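Local coordinates for protein methyltransferase (Thermus thermophilus, PDB 1WS6) that probably transfers a methyl group from S-adenosylmethionine to a substrate, perhaps a guanine of 16S ribosomal RNA as in related enzymes, at residues G43-P48 with F111-M116; L142-H147 with L166-V171. One frame throughout, in Å; residues are numbered along the deposited sequence.

Interaction 1: G43-P48 with F111-M116. Unlike the reference sequence in segment 43-48: Pro-48 (reference Leu).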
loop_
_atom_site.group_PDB
_atom_site.type_symbol
_atom_site.label_atom_id
_atom_site.label_comp_id
_atom_site.label_asym_id
_atom_site.label_seq_id
_atom_site.Cartn_x
_atom_site.Cartn_y
_atom_site.Cartn_z
ATOM N N GLY A 43 3.565 -12.886 3.612
ATOM C CA GLY A 43 2.167 -12.995 3.990
ATOM C C GLY A 43 1.295 -12.179 3.053
ATOM O O GLY A 43 1.702 -11.879 1.930
ATOM N N ARG A 44 0.097 -11.820 3.500
ATOM C CA ARG A 44 -0.804 -11.034 2.672
ATOM C C ARG A 44 -0.622 -9.531 2.913
ATOM O O ARG A 44 -0.542 -9.073 4.055
ATOM C CB ARG A 44 -2.250 -11.454 2.927
ATOM C CG ARG A 44 -2.535 -12.907 2.558
ATOM C CD ARG A 44 -3.846 -13.022 1.780
ATOM N NE ARG A 44 -4.920 -12.368 2.512
ATOM C CZ ARG A 44 -6.076 -11.986 1.988
ATOM N NH1 ARG A 44 -6.339 -12.190 0.703
ATOM N NH2 ARG A 44 -6.960 -11.373 2.758
ATOM N N PHE A 45 -0.562 -8.781 1.812
ATOM C CA PHE A 45 -0.353 -7.336 1.816
ATOM C C PHE A 45 -1.589 -6.637 1.250
ATOM O O PHE A 45 -2.064 -6.981 0.177
ATOM C CB PHE A 45 0.898 -7.030 0.972
ATOM C CG PHE A 45 1.378 -5.601 1.052
ATOM C CD1 PHE A 45 0.793 -4.608 0.286
ATOM C CD2 PHE A 45 2.437 -5.263 1.875
ATOM C CE1 PHE A 45 1.258 -3.314 0.337
ATOM C CE2 PHE A 45 2.912 -3.968 1.934
ATOM C CZ PHE A 45 2.324 -2.993 1.166
ATOM N N LEU A 46 -2.102 -5.652 1.979
ATOM C CA LEU A 46 -3.300 -4.918 1.578
ATOM C C LEU A 46 -2.921 -3.495 1.189
ATOM O O LEU A 46 -2.275 -2.785 1.960
ATOM C CB LEU A 46 -4.298 -4.878 2.748
ATOM C CG LEU A 46 -5.805 -4.635 2.516
ATOM C CD1 LEU A 46 -6.352 -3.652 3.545
ATOM C CD2 LEU A 46 -6.044 -4.108 1.112
ATOM N N ASP A 47 -3.317 -3.069 -0.001
ATOM C CA ASP A 47 -2.990 -1.716 -0.440
ATOM C C ASP A 47 -4.203 -0.957 -0.942
ATOM O O ASP A 47 -4.487 -0.934 -2.139
ATOM C CB ASP A 47 -1.908 -1.749 -1.524
ATOM C CG ASP A 47 -1.602 -0.362 -2.104
ATOM O OD1 ASP A 47 -1.886 0.658 -1.440
ATOM O OD2 ASP A 47 -1.058 -0.291 -3.230
ATOM N N PRO A 48 -4.952 -0.342 -0.022
ATOM C CA PRO A 48 -6.151 0.443 -0.344
ATOM C C PRO A 48 -5.626 1.781 -0.860
ATOM O O PRO A 48 -4.598 2.267 -0.382
ATOM C CB PRO A 48 -6.851 0.570 1.003
ATOM C CG PRO A 48 -5.681 0.661 1.960
ATOM C CD PRO A 48 -4.690 -0.356 1.428
ATOM N N PHE A 111 -4.753 -9.840 6.742
ATOM C CA PHE A 111 -3.468 -9.529 6.139
ATOM C C PHE A 111 -2.388 -9.339 7.178
ATOM O O PHE A 111 -2.665 -9.050 8.346
ATOM C CB PHE A 111 -3.576 -8.236 5.336
ATOM C CG PHE A 111 -4.698 -8.229 4.345
ATOM C CD1 PHE A 111 -4.462 -8.507 3.009
ATOM C CD2 PHE A 111 -5.997 -7.951 4.754
ATOM C CE1 PHE A 111 -5.502 -8.510 2.093
ATOM C CE2 PHE A 111 -7.043 -7.953 3.844
ATOM C CZ PHE A 111 -6.795 -8.232 2.512
ATOM N N THR A 112 -1.146 -9.478 6.735
ATOM C CA THR A 112 -0.003 -9.293 7.613
ATOM C C THR A 112 0.402 -7.813 7.622
ATOM O O THR A 112 0.866 -7.283 8.632
ATOM C CB THR A 112 1.156 -10.160 7.133
ATOM O OG1 THR A 112 0.748 -11.532 7.195
ATOM C CG2 THR A 112 2.392 -9.949 7.990
ATOM N N VAL A 113 0.206 -7.150 6.489
ATOM C CA VAL A 113 0.542 -5.742 6.359
ATOM C C VAL A 113 -0.524 -4.993 5.577
ATOM O O VAL A 113 -1.061 -5.499 4.589
ATOM C CB VAL A 113 1.876 -5.540 5.621
ATOM C CG1 VAL A 113 2.137 -4.055 5.430
ATOM C CG2 VAL A 113 3.001 -6.193 6.394
ATOM N N ALA A 114 -0.841 -3.790 6.033
ATOM C CA ALA A 114 -1.824 -2.964 5.350
ATOM C C ALA A 114 -1.199 -1.582 5.197
ATOM O O ALA A 114 -1.056 -0.851 6.173
ATOM C CB ALA A 114 -3.115 -2.884 6.159
ATOM N N PHE A 115 -0.804 -1.256 3.968
ATOM C CA PHE A 115 -0.181 0.022 3.643
ATOM C C PHE A 115 -1.185 0.967 3.012
ATOM O O PHE A 115 -1.890 0.603 2.069
ATOM C CB PHE A 115 0.992 -0.186 2.677
ATOM C CG PHE A 115 1.541 1.097 2.095
ATOM C CD1 PHE A 115 0.929 1.706 1.001
ATOM C CD2 PHE A 115 2.657 1.703 2.650
ATOM C CE1 PHE A 115 1.424 2.904 0.470
ATOM C CE2 PHE A 115 3.160 2.900 2.129
ATOM C CZ PHE A 115 2.542 3.502 1.038
HETATM N N MSE A 116 -1.233 2.191 3.517
HETATM C CA MSE A 116 -2.155 3.173 2.985
HETATM C C MSE A 116 -1.503 4.528 2.714
HETATM O O MSE A 116 -0.981 5.175 3.618
HETATM C CB MSE A 116 -3.329 3.336 3.945
HETATM C CG MSE A 116 -4.311 4.406 3.551
HETATM SE SE MSE A 116 -5.905 4.349 4.642
HETATM C CE MSE A 116 -6.942 3.249 3.478
#
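Leu-46 packs over one face of the Phe-111 ring. Its CG stands over the middle, 3.7 Å from the Phe-111 centroid and 10° off its normal, a CH-pi contact. On the sheet face bearing Phe-45 and Val-113, chi1 of -171° puts Phe-45 CG anti to its backbone N, and the ring rests on the neighbouring strand: Phe-45 CE2 lies 3.6 Å from Val-113 CG1, and Phe-45 CZ 3.5 Å from Phe-115 CB. Helix 54-61 packs against Phe-45 and Phe-115. Toward the C-terminal ends, Pro-48 CG touches CE of the selenomethionine Met-116.

The strands themselves run parallel. Leu-46 donates from N to Val-113 O at 2.8 Å and accepts at O from Phe-115 N at 2.9 Å. Where the chain turns at Thr-112, Arg-44 O is gripped by two donors, Thr-112 N and Val-113 N.

At the polar edge the Arg-44 guanidinium lies nearly flat on the opposite face of Phe-111, planes 16° apart, with Arg-44 NH2 3.2 Å from Phe-111 CZ, an off-centre cation-pi stack. NE is hydrogen-bonded to Arg-110 O and NH2 forms a salt bridge with Glu-109, which would help hold the guanidinium over the ring. Strands 44-48 and 111-116, first and fourth in chain order, are adjacent central strands of a Rossmann-like sheet, as in class I methyltransferases; here their chemistry grades from buried hydrocarbon to an anchored cation.

Interaction 2: L142-H147 with L166-V171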
loop_
_atom_site.group_PDB
_atom_site.type_symbol
_atom_site.label_atom_id
_atom_site.label_comp_id
_atom_site.label_asym_id
_atom_site.label_seq_id
_atom_site.Cartn_x
_atom_site.Cartn_y
_atom_site.Cartn_z
ATOM N N LEU A 142 1.342 -5.303 10.640
ATOM C CA LEU A 142 1.520 -3.856 10.637
ATOM C C LEU A 142 0.534 -3.056 9.811
ATOM O O LEU A 142 0.042 -3.522 8.786
ATOM C CB LEU A 142 2.896 -3.487 10.097
ATOM C CG LEU A 142 4.121 -3.492 10.988
ATOM C CD1 LEU A 142 5.316 -3.065 10.152
ATOM C CD2 LEU A 142 3.905 -2.548 12.169
ATOM N N TYR A 143 0.264 -1.841 10.285
ATOM C CA TYR A 143 -0.565 -0.869 9.583
ATOM C C TYR A 143 0.472 0.206 9.290
ATOM O O TYR A 143 1.118 0.719 10.207
ATOM C CB TYR A 143 -1.660 -0.252 10.464
ATOM C CG TYR A 143 -2.874 -1.122 10.698
ATOM C CD1 TYR A 143 -2.994 -1.884 11.856
ATOM C CD2 TYR A 143 -3.900 -1.188 9.760
ATOM C CE1 TYR A 143 -4.095 -2.683 12.074
ATOM C CE2 TYR A 143 -5.012 -1.991 9.967
ATOM C CZ TYR A 143 -5.100 -2.736 11.127
ATOM O OH TYR A 143 -6.179 -3.555 11.337
ATOM N N VAL A 144 0.666 0.522 8.021
ATOM C CA VAL A 144 1.628 1.542 7.652
ATOM C C VAL A 144 0.876 2.675 6.987
ATOM O O VAL A 144 0.164 2.469 6.006
ATOM C CB VAL A 144 2.676 1.000 6.676
ATOM C CG1 VAL A 144 3.645 2.114 6.301
ATOM C CG2 VAL A 144 3.412 -0.181 7.309
ATOM N N LEU A 145 1.050 3.877 7.515
ATOM C CA LEU A 145 0.355 5.034 6.984
ATOM C C LEU A 145 1.343 6.063 6.424
ATOM O O LEU A 145 2.275 6.462 7.119
ATOM C CB LEU A 145 -0.488 5.640 8.116
ATOM C CG LEU A 145 -1.103 4.565 9.049
ATOM C CD1 LEU A 145 -1.720 5.193 10.299
ATOM C CD2 LEU A 145 -2.156 3.772 8.290
ATOM N N GLN A 146 1.171 6.464 5.163
ATOM C CA GLN A 146 2.056 7.471 4.575
ATOM C C GLN A 146 1.295 8.784 4.578
ATOM O O GLN A 146 0.107 8.811 4.290
ATOM C CB GLN A 146 2.458 7.122 3.139
ATOM C CG GLN A 146 3.330 8.204 2.499
ATOM C CD GLN A 146 3.654 7.945 1.031
ATOM O OE1 GLN A 146 3.531 8.841 0.189
ATOM N NE2 GLN A 146 4.089 6.724 0.721
ATOM N N HIS A 147 1.980 9.877 4.889
ATOM C CA HIS A 147 1.330 11.177 4.965
ATOM C C HIS A 147 2.360 12.299 5.028
ATOM O O HIS A 147 3.558 12.054 5.143
ATOM C CB HIS A 147 0.493 11.213 6.234
ATOM C CG HIS A 147 1.278 10.874 7.467
ATOM N ND1 HIS A 147 2.196 11.735 8.026
ATOM C CD2 HIS A 147 1.316 9.747 8.218
ATOM C CE1 HIS A 147 2.765 11.156 9.067
ATOM N NE2 HIS A 147 2.251 9.947 9.204
ATOM N N LEU A 166 6.120 8.059 7.485
ATOM C CA LEU A 166 5.412 6.800 7.538
ATOM C C LEU A 166 5.182 6.521 9.008
ATOM O O LEU A 166 6.099 6.664 9.818
ATOM C CB LEU A 166 6.237 5.668 6.930
ATOM C CG LEU A 166 6.338 5.565 5.404
ATOM C CD1 LEU A 166 7.251 4.393 5.041
ATOM C CD2 LEU A 166 4.950 5.377 4.801
ATOM N N THR A 167 3.957 6.165 9.366
ATOM C CA THR A 167 3.659 5.837 10.748
ATOM C C THR A 167 3.388 4.350 10.760
ATOM O O THR A 167 2.528 3.870 10.026
ATOM C CB THR A 167 2.415 6.579 11.273
ATOM O OG1 THR A 167 2.751 7.945 11.544
ATOM C CG2 THR A 167 1.914 5.932 12.554
ATOM N N LEU A 168 4.130 3.619 11.578
ATOM C CA LEU A 168 3.957 2.178 11.654
ATOM C C LEU A 168 3.282 1.774 12.957
ATOM O O LEU A 168 3.752 2.098 14.045
ATOM C CB LEU A 168 5.311 1.481 11.498
ATOM C CG LEU A 168 5.954 1.738 10.129
ATOM C CD1 LEU A 168 6.522 3.153 10.062
ATOM C CD2 LEU A 168 7.052 0.735 9.896
ATOM N N VAL A 169 2.159 1.081 12.829
ATOM C CA VAL A 169 1.393 0.650 13.981
ATOM C C VAL A 169 1.409 -0.866 14.067
ATOM O O VAL A 169 0.933 -1.568 13.163
ATOM C CB VAL A 169 -0.062 1.139 13.882
ATOM C CG1 VAL A 169 -0.784 0.889 15.195
ATOM C CG2 VAL A 169 -0.088 2.618 13.520
ATOM N N GLU A 170 1.968 -1.368 15.164
ATOM C CA GLU A 170 2.064 -2.798 15.376
ATOM C C GLU A 170 0.779 -3.387 15.937
ATOM O O GLU A 170 0.012 -2.709 16.618
ATOM C CB GLU A 170 3.240 -3.103 16.295
ATOM C CG GLU A 170 4.583 -2.841 15.635
ATOM C CD GLU A 170 5.753 -3.299 16.480
ATOM O OE1 GLU A 170 5.748 -4.473 16.906
ATOM O OE2 GLU A 170 6.677 -2.492 16.713
ATOM N N VAL A 171 0.537 -4.650 15.619
ATOM C CA VAL A 171 -0.657 -5.335 16.091
ATOM C C VAL A 171 -0.261 -6.713 16.590
ATOM O O VAL A 171 0.832 -7.178 16.204
ATOM C CB VAL A 171 -1.689 -5.496 14.957
ATOM C CG1 VAL A 171 -2.870 -6.319 15.433
ATOM C CG2 VAL A 171 -2.151 -4.134 14.488
ATOM O OXT VAL A 171 -1.050 -7.310 17.347
#
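His-147 and Thr-167 supply the one side-chain hydrogen bond between these strands. Chi1 of 54° holds His-147 CG in the crowded position between backbone N and carbonyl carbon, and the ring presents its edge to the threonine: His-147 NE2 lies 3.1 Å from Thr-167 OG1, almost straight at 171°, with the hydroxyl near the ring plane. His-147 ND1 is hydrogen-bonded just outside the two segments.

Backbone bonds give the antiparallel register. Tyr-143 pairs with Val-169 and Leu-145 with Thr-167, each as a hydrogen-bonded pair exchanging two N-H...O bonds; the Val-169 N to Tyr-143 O bond measures 2.8 Å. In the non-hydrogen-bonded pairs, alpha carbons supply weaker C-H...O contacts, such as Leu-166 CA to Leu-145 O at 3.2 Å.

Apolar packing differs on the two faces. On the face of Val-144 and Leu-168, which lies against helix 25-38, Leu-166 reaches across with one methyl: its CD2 is 3.5 Å from Gln-146 CB and 3.8 Å from Val-144 CG1. Farther along, Leu-142 CD2 lies beside Glu-170 CG at 3.5 Å, while the Glu-170 carboxylate turns to a salt bridge with Arg-38. On the face of Tyr-143 and Leu-145, toward helix 126-134, Val-171 CG2 meets the edge of the tyrosine ring, 3.4 Å from Tyr-143 CE1, and the tyrosine hydroxyl bonds to Val-137 N.

Strand 164-170, last in the chain, is inserted between 141-148 and 157-161 and runs antiparallel to both; the resulting strand order 3-2-1-4-5-7-6 is characteristic of the Rossmann-like class I methyltransferase fold. Here the backbone fixes the register, the hydrophobic side chains seat the pair between helices on both faces, and the polar side-chain contacts lie toward its two ends.

Overall arrangement
From the N terminus, helix 25-38 leads into strand 44-48. The 62 residues before strand 111-116 returns beside it carry helices 54-61, 73-86 and 97-106 and strands 65-69 and 91-93, so interaction 1 closes a long connection, about half of it helix. Interaction 2 follows, neither nested nor crossed, and closes a helix-free excursion of 18 residues: strand 157-161 is laid down first, and the chain doubles back as 164-170 between it and 141-148. The two meet where strands 111-116 and 141-148 run side by side: Thr-112 O lies 2.9 Å from Leu-142 N, a probable hydrogen bond. Together they tie the sheet's parallel centre to an antiparallel strand one in from the edge.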